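Local coordinates for nitroalkane oxidase (Podospora anserina, PDB 3MKH) that catalyses the FAD-dependent oxidation of nitroalkanes to aldehydes or ketones, consuming oxygen and releasing nitrite and hydrogen peroxide, at the interface of chains A and B and the interface of chains A and C. Sequence-based numbering; all coordinates share one arbitrary frame. Chains: chain A/B/C, Nitroalkane oxidase.

Contact 1: the interface of chains A and B. Residues chain A 318, 322, 325-326; chain B 330, 351, 354, 357-358, 410.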
# COMPACT_ATOMS: atom_id res chain seq x y z
N SER A 318 -8.17 -2.93 13.94
CA SER A 318 -9.06 -3.82 13.21
C SER A 318 -8.43 -4.20 11.87
O SER A 318 -8.60 -5.32 11.39
CB SER A 318 -10.47 -3.20 13.04
OG SER A 318 -10.44 -2.05 12.23
N ILE A 322 -8.02 -8.01 10.70
CA ILE A 322 -8.50 -8.53 9.42
C ILE A 322 -7.39 -9.27 8.67
O ILE A 322 -7.59 -10.39 8.18
CB ILE A 322 -9.05 -7.39 8.55
CG1 ILE A 322 -10.40 -6.91 9.14
CG2 ILE A 322 -9.20 -7.86 7.11
CD1 ILE A 322 -10.74 -5.45 8.85
N GLU A 325 -6.65 -12.69 10.21
CA GLU A 325 -7.65 -13.71 9.90
C GLU A 325 -7.46 -14.23 8.47
O GLU A 325 -7.49 -15.43 8.23
CB GLU A 325 -9.07 -13.19 10.15
CG GLU A 325 -9.33 -12.81 11.63
CD GLU A 325 -9.25 -14.00 12.58
OE1 GLU A 325 -9.02 -15.13 12.10
OE2 GLU A 325 -9.43 -13.82 13.80
N ALA A 326 -7.22 -13.33 7.51
CA ALA A 326 -6.89 -13.77 6.15
C ALA A 326 -5.64 -14.64 6.11
O ALA A 326 -5.61 -15.65 5.41
CB ALA A 326 -6.70 -12.56 5.24
N LEU B 330 -10.62 -16.57 3.53
CA LEU B 330 -11.23 -15.76 4.57
C LEU B 330 -12.76 -15.75 4.41
O LEU B 330 -13.49 -15.91 5.39
CB LEU B 330 -10.70 -14.32 4.55
CG LEU B 330 -11.42 -13.36 5.49
CD1 LEU B 330 -11.31 -13.80 6.94
CD2 LEU B 330 -10.89 -11.93 5.34
N LEU B 351 -15.84 -11.60 11.82
CA LEU B 351 -15.30 -12.30 10.66
C LEU B 351 -16.05 -11.93 9.38
O LEU B 351 -15.44 -11.73 8.33
CB LEU B 351 -15.29 -13.82 10.88
CG LEU B 351 -14.31 -14.31 11.95
CD1 LEU B 351 -14.31 -15.82 12.04
CD2 LEU B 351 -12.90 -13.79 11.68
N ALA B 354 -14.84 -8.64 8.45
CA ALA B 354 -13.47 -8.81 7.95
C ALA B 354 -13.48 -9.26 6.49
O ALA B 354 -12.76 -8.72 5.65
CB ALA B 354 -12.72 -9.82 8.81
N VAL B 357 -14.51 -6.33 4.21
CA VAL B 357 -13.50 -5.28 4.11
C VAL B 357 -12.27 -5.74 3.33
O VAL B 357 -11.83 -5.07 2.39
CB VAL B 357 -13.09 -4.77 5.52
CG1 VAL B 357 -11.86 -3.85 5.44
CG2 VAL B 357 -14.25 -4.04 6.20
N PHE B 358 -11.71 -6.89 3.73
CA PHE B 358 -10.55 -7.46 3.04
C PHE B 358 -10.79 -7.64 1.55
O PHE B 358 -10.00 -7.16 0.73
CB PHE B 358 -10.16 -8.83 3.65
CG PHE B 358 -8.92 -9.40 3.05
CD1 PHE B 358 -8.99 -10.27 1.98
CD2 PHE B 358 -7.67 -9.04 3.53
CE1 PHE B 358 -7.83 -10.80 1.40
CE2 PHE B 358 -6.51 -9.55 2.97
CZ PHE B 358 -6.59 -10.43 1.90
N LEU B 410 -16.79 -2.72 13.88
CA LEU B 410 -15.61 -3.45 14.34
C LEU B 410 -15.07 -2.80 15.61
O LEU B 410 -14.66 -3.48 16.54
CB LEU B 410 -14.53 -3.47 13.27
CG LEU B 410 -14.82 -4.35 12.06
CD1 LEU B 410 -13.81 -4.08 10.95
CD2 LEU B 410 -14.81 -5.81 12.48
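A:Ile322 lies at the centre of this patch, packed against B:Ala354, B:Val357, B:Phe358 and B:Leu410. The patch is a helix-packing contact between two subunits of the homotetramer, each with the acyl-CoA dehydrogenase fold. Chain A brings one face of helix 311-340. Chain B receives it with helices 311-340, 345-374 and 402-415.

The two branches of A:Ile322 part over the partner. CG1 sits over the methyl CB of B:Ala354, at 3.7 Å. Here the small side chain lets the isoleucine come close to the helix backbone of chain B. The CG2 methyl turns toward B:Phe358, meeting its CB at 3.7 Å. The two side chains run antiparallel past one another. The CD1 end reaches the other way, to B:Val357 CG1 at 3.9 Å and to B:Leu410 CD1. The isoleucine lies roughly perpendicular to both of these side chains.

One helical turn along, A:Ala326 sets its methyl on a face of the B:Phe358 ring. CB stands 3.8 Å above the ring plane, displaced toward the rim at CE2, in a CH-pi contact. The ring is placed there by a first torsion that points CG away from the backbone N (chi1 -176°). B:Leu330 covers the next stretch of the chain A helix. Its CD1 touches A:Glu325 CB at 4.0 Å.

Toward the rim, A:Glu325 uses its aliphatic part. CG rests on B:Leu351 CD2 at 3.7 Å, and the two side chains are nearly perpendicular. The chain bends at chi2 (-64°), which lays the carboxylate carbon CD beside the same methyl, 3.8 Å from CD2. At the other end of the patch, A:Ser318 offers CB to B:Leu410 CD1 at 4.0 Å. Its hydroxyl OG lies alongside that methyl.

Contact 2: the interface of chains A and C. Residues chain A 233, 386, 389-390; chain C 233, 386, 389-390, 393.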
# COMPACT_ATOMS: atom_id res chain seq x y z
N PRO A 233 19.14 -8.71 14.28
CA PRO A 233 18.32 -7.84 15.15
C PRO A 233 17.21 -8.55 15.92
O PRO A 233 16.73 -8.02 16.92
CB PRO A 233 17.72 -6.83 14.15
CG PRO A 233 17.67 -7.57 12.88
CD PRO A 233 18.90 -8.44 12.85
N SER A 386 9.07 -3.43 19.39
CA SER A 386 10.29 -3.37 18.59
C SER A 386 10.79 -4.79 18.25
O SER A 386 11.13 -5.07 17.10
CB SER A 386 11.38 -2.58 19.32
OG SER A 386 12.58 -2.58 18.59
N LEU A 389 8.62 -6.38 15.46
CA LEU A 389 9.05 -5.89 14.14
C LEU A 389 10.37 -6.55 13.68
O LEU A 389 10.49 -7.07 12.57
CB LEU A 389 9.24 -4.36 14.20
CG LEU A 389 9.77 -3.75 12.89
CD1 LEU A 389 8.84 -4.17 11.74
CD2 LEU A 389 9.88 -2.23 12.98
N ASN A 390 11.37 -6.54 14.55
CA ASN A 390 12.67 -7.09 14.18
C ASN A 390 12.67 -8.61 14.02
O ASN A 390 13.60 -9.17 13.43
CB ASN A 390 13.75 -6.64 15.14
CG ASN A 390 14.16 -5.21 14.88
OD1 ASN A 390 14.69 -4.91 13.82
ND2 ASN A 390 13.86 -4.31 15.81
N PRO C 233 15.46 1.17 20.17
CA PRO C 233 16.13 0.29 19.20
C PRO C 233 17.03 1.04 18.22
O PRO C 233 17.91 0.44 17.59
CB PRO C 233 14.96 -0.38 18.47
CG PRO C 233 13.85 0.61 18.57
CD PRO C 233 14.01 1.29 19.92
N SER C 386 19.33 -2.83 9.02
CA SER C 386 18.54 -2.97 10.24
C SER C 386 18.49 -1.67 11.05
O SER C 386 17.41 -1.23 11.46
CB SER C 386 19.07 -4.12 11.09
OG SER C 386 18.37 -4.21 12.31
N LEU C 389 16.16 0.92 9.43
CA LEU C 389 14.75 0.68 9.76
C LEU C 389 14.44 1.11 11.19
O LEU C 389 13.45 1.78 11.44
CB LEU C 389 14.39 -0.80 9.59
CG LEU C 389 12.98 -1.24 10.01
CD1 LEU C 389 11.91 -0.42 9.27
CD2 LEU C 389 12.78 -2.76 9.76
N ASN C 390 15.30 0.71 12.12
CA ASN C 390 15.02 0.96 13.52
C ASN C 390 15.18 2.45 13.86
O ASN C 390 14.72 2.89 14.90
CB ASN C 390 15.89 0.08 14.43
CG ASN C 390 15.36 -1.35 14.53
OD1 ASN C 390 14.26 -1.59 15.04
ND2 ASN C 390 16.13 -2.29 14.04
N VAL C 393 11.53 4.04 12.12
CA VAL C 393 10.21 3.80 12.72
C VAL C 393 9.82 4.80 13.78
O VAL C 393 8.64 4.91 14.12
CB VAL C 393 10.03 2.35 13.31
CG1 VAL C 393 9.95 1.33 12.19
CG2 VAL C 393 11.12 2.04 14.29
O HOH W 1 11.86 -1.39 16.27
O HOH W 2 15.79 -4.69 11.34
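A:Asn390 and C:Asn390 face each other across the two-fold axis and pair through their side-chain amides. The site is a symmetric helix-to-helix contact that joins two subunits of the homotetramer. Each amide gives an N-H to the other's oxygen. A:Asn390 ND2 donates to C:Asn390 OD1 at 2.9 Å, and the bond is nearly straight (168° at H). The return bond, C:Asn390 ND2 to A:Asn390 OD1, is 3.0 Å. The acceptors lie close to the donor amide planes, but the donors are tilted somewhat from the carbonyl planes. The pair is twisted, with the amide planes 38° apart. A weak bond from each ND2 to the backbone O of A:Ser386 or C:Ser386 in its own chain may help set the rotation of the amide.

Water adds a second layer. Water 1 lies 2.7 Å from the hydroxyl A:Ser386 OG and also contacts C:Asn390 OD1. Water 2 mirrors it, 2.8 Å from C:Ser386 OG and also bound to A:Asn390 OD1. Each amide oxygen thus meets both a partner N-H and a water.

Apolar packing flanks the polar centre. A:Leu389 and C:Val393 meet end on, CD2 to CG1 at 3.6 Å. The leucine points CG away from its backbone N (chi1 177°), carrying CD2 to the partner.

On the outer sides, proline carbons pack against serine hydroxyls. A:Pro233 lays CB and CG against C:Ser386 OG, and C:Pro233 does the same to A:Ser386 OG.

The serine, leucine and asparagine of each chain belong to the short helix 385-392, which meets its own symmetry copy here. A:Pro233 and C:Pro233 come from loops. C:Val393 is the residue between this helix and helix 394-397, which leads toward the FAD-binding segment with C:Asp399, the likely proton acceptor.

Contact 1 and contact 2 use different faces of chain A, and their C-alpha centres are about 27 Å apart. They share no residue and no secondary-structure element. Contact 1 draws on the long helices 311-340 and 345-374 and on helix 402-415; contact 2 draws on helix 385-392, the residue that follows it and the loop carrying A:Pro233 and C:Pro233. Each belongs to a separate two-fold interface, so chain A joins two different neighbours, as suits a homotetramer. The centre of contact 1 is about 14 Å from B:Asp399, and that of contact 2 about 17 Å from C:Asp399. The structure alone does not show whether either contact affects catalysis.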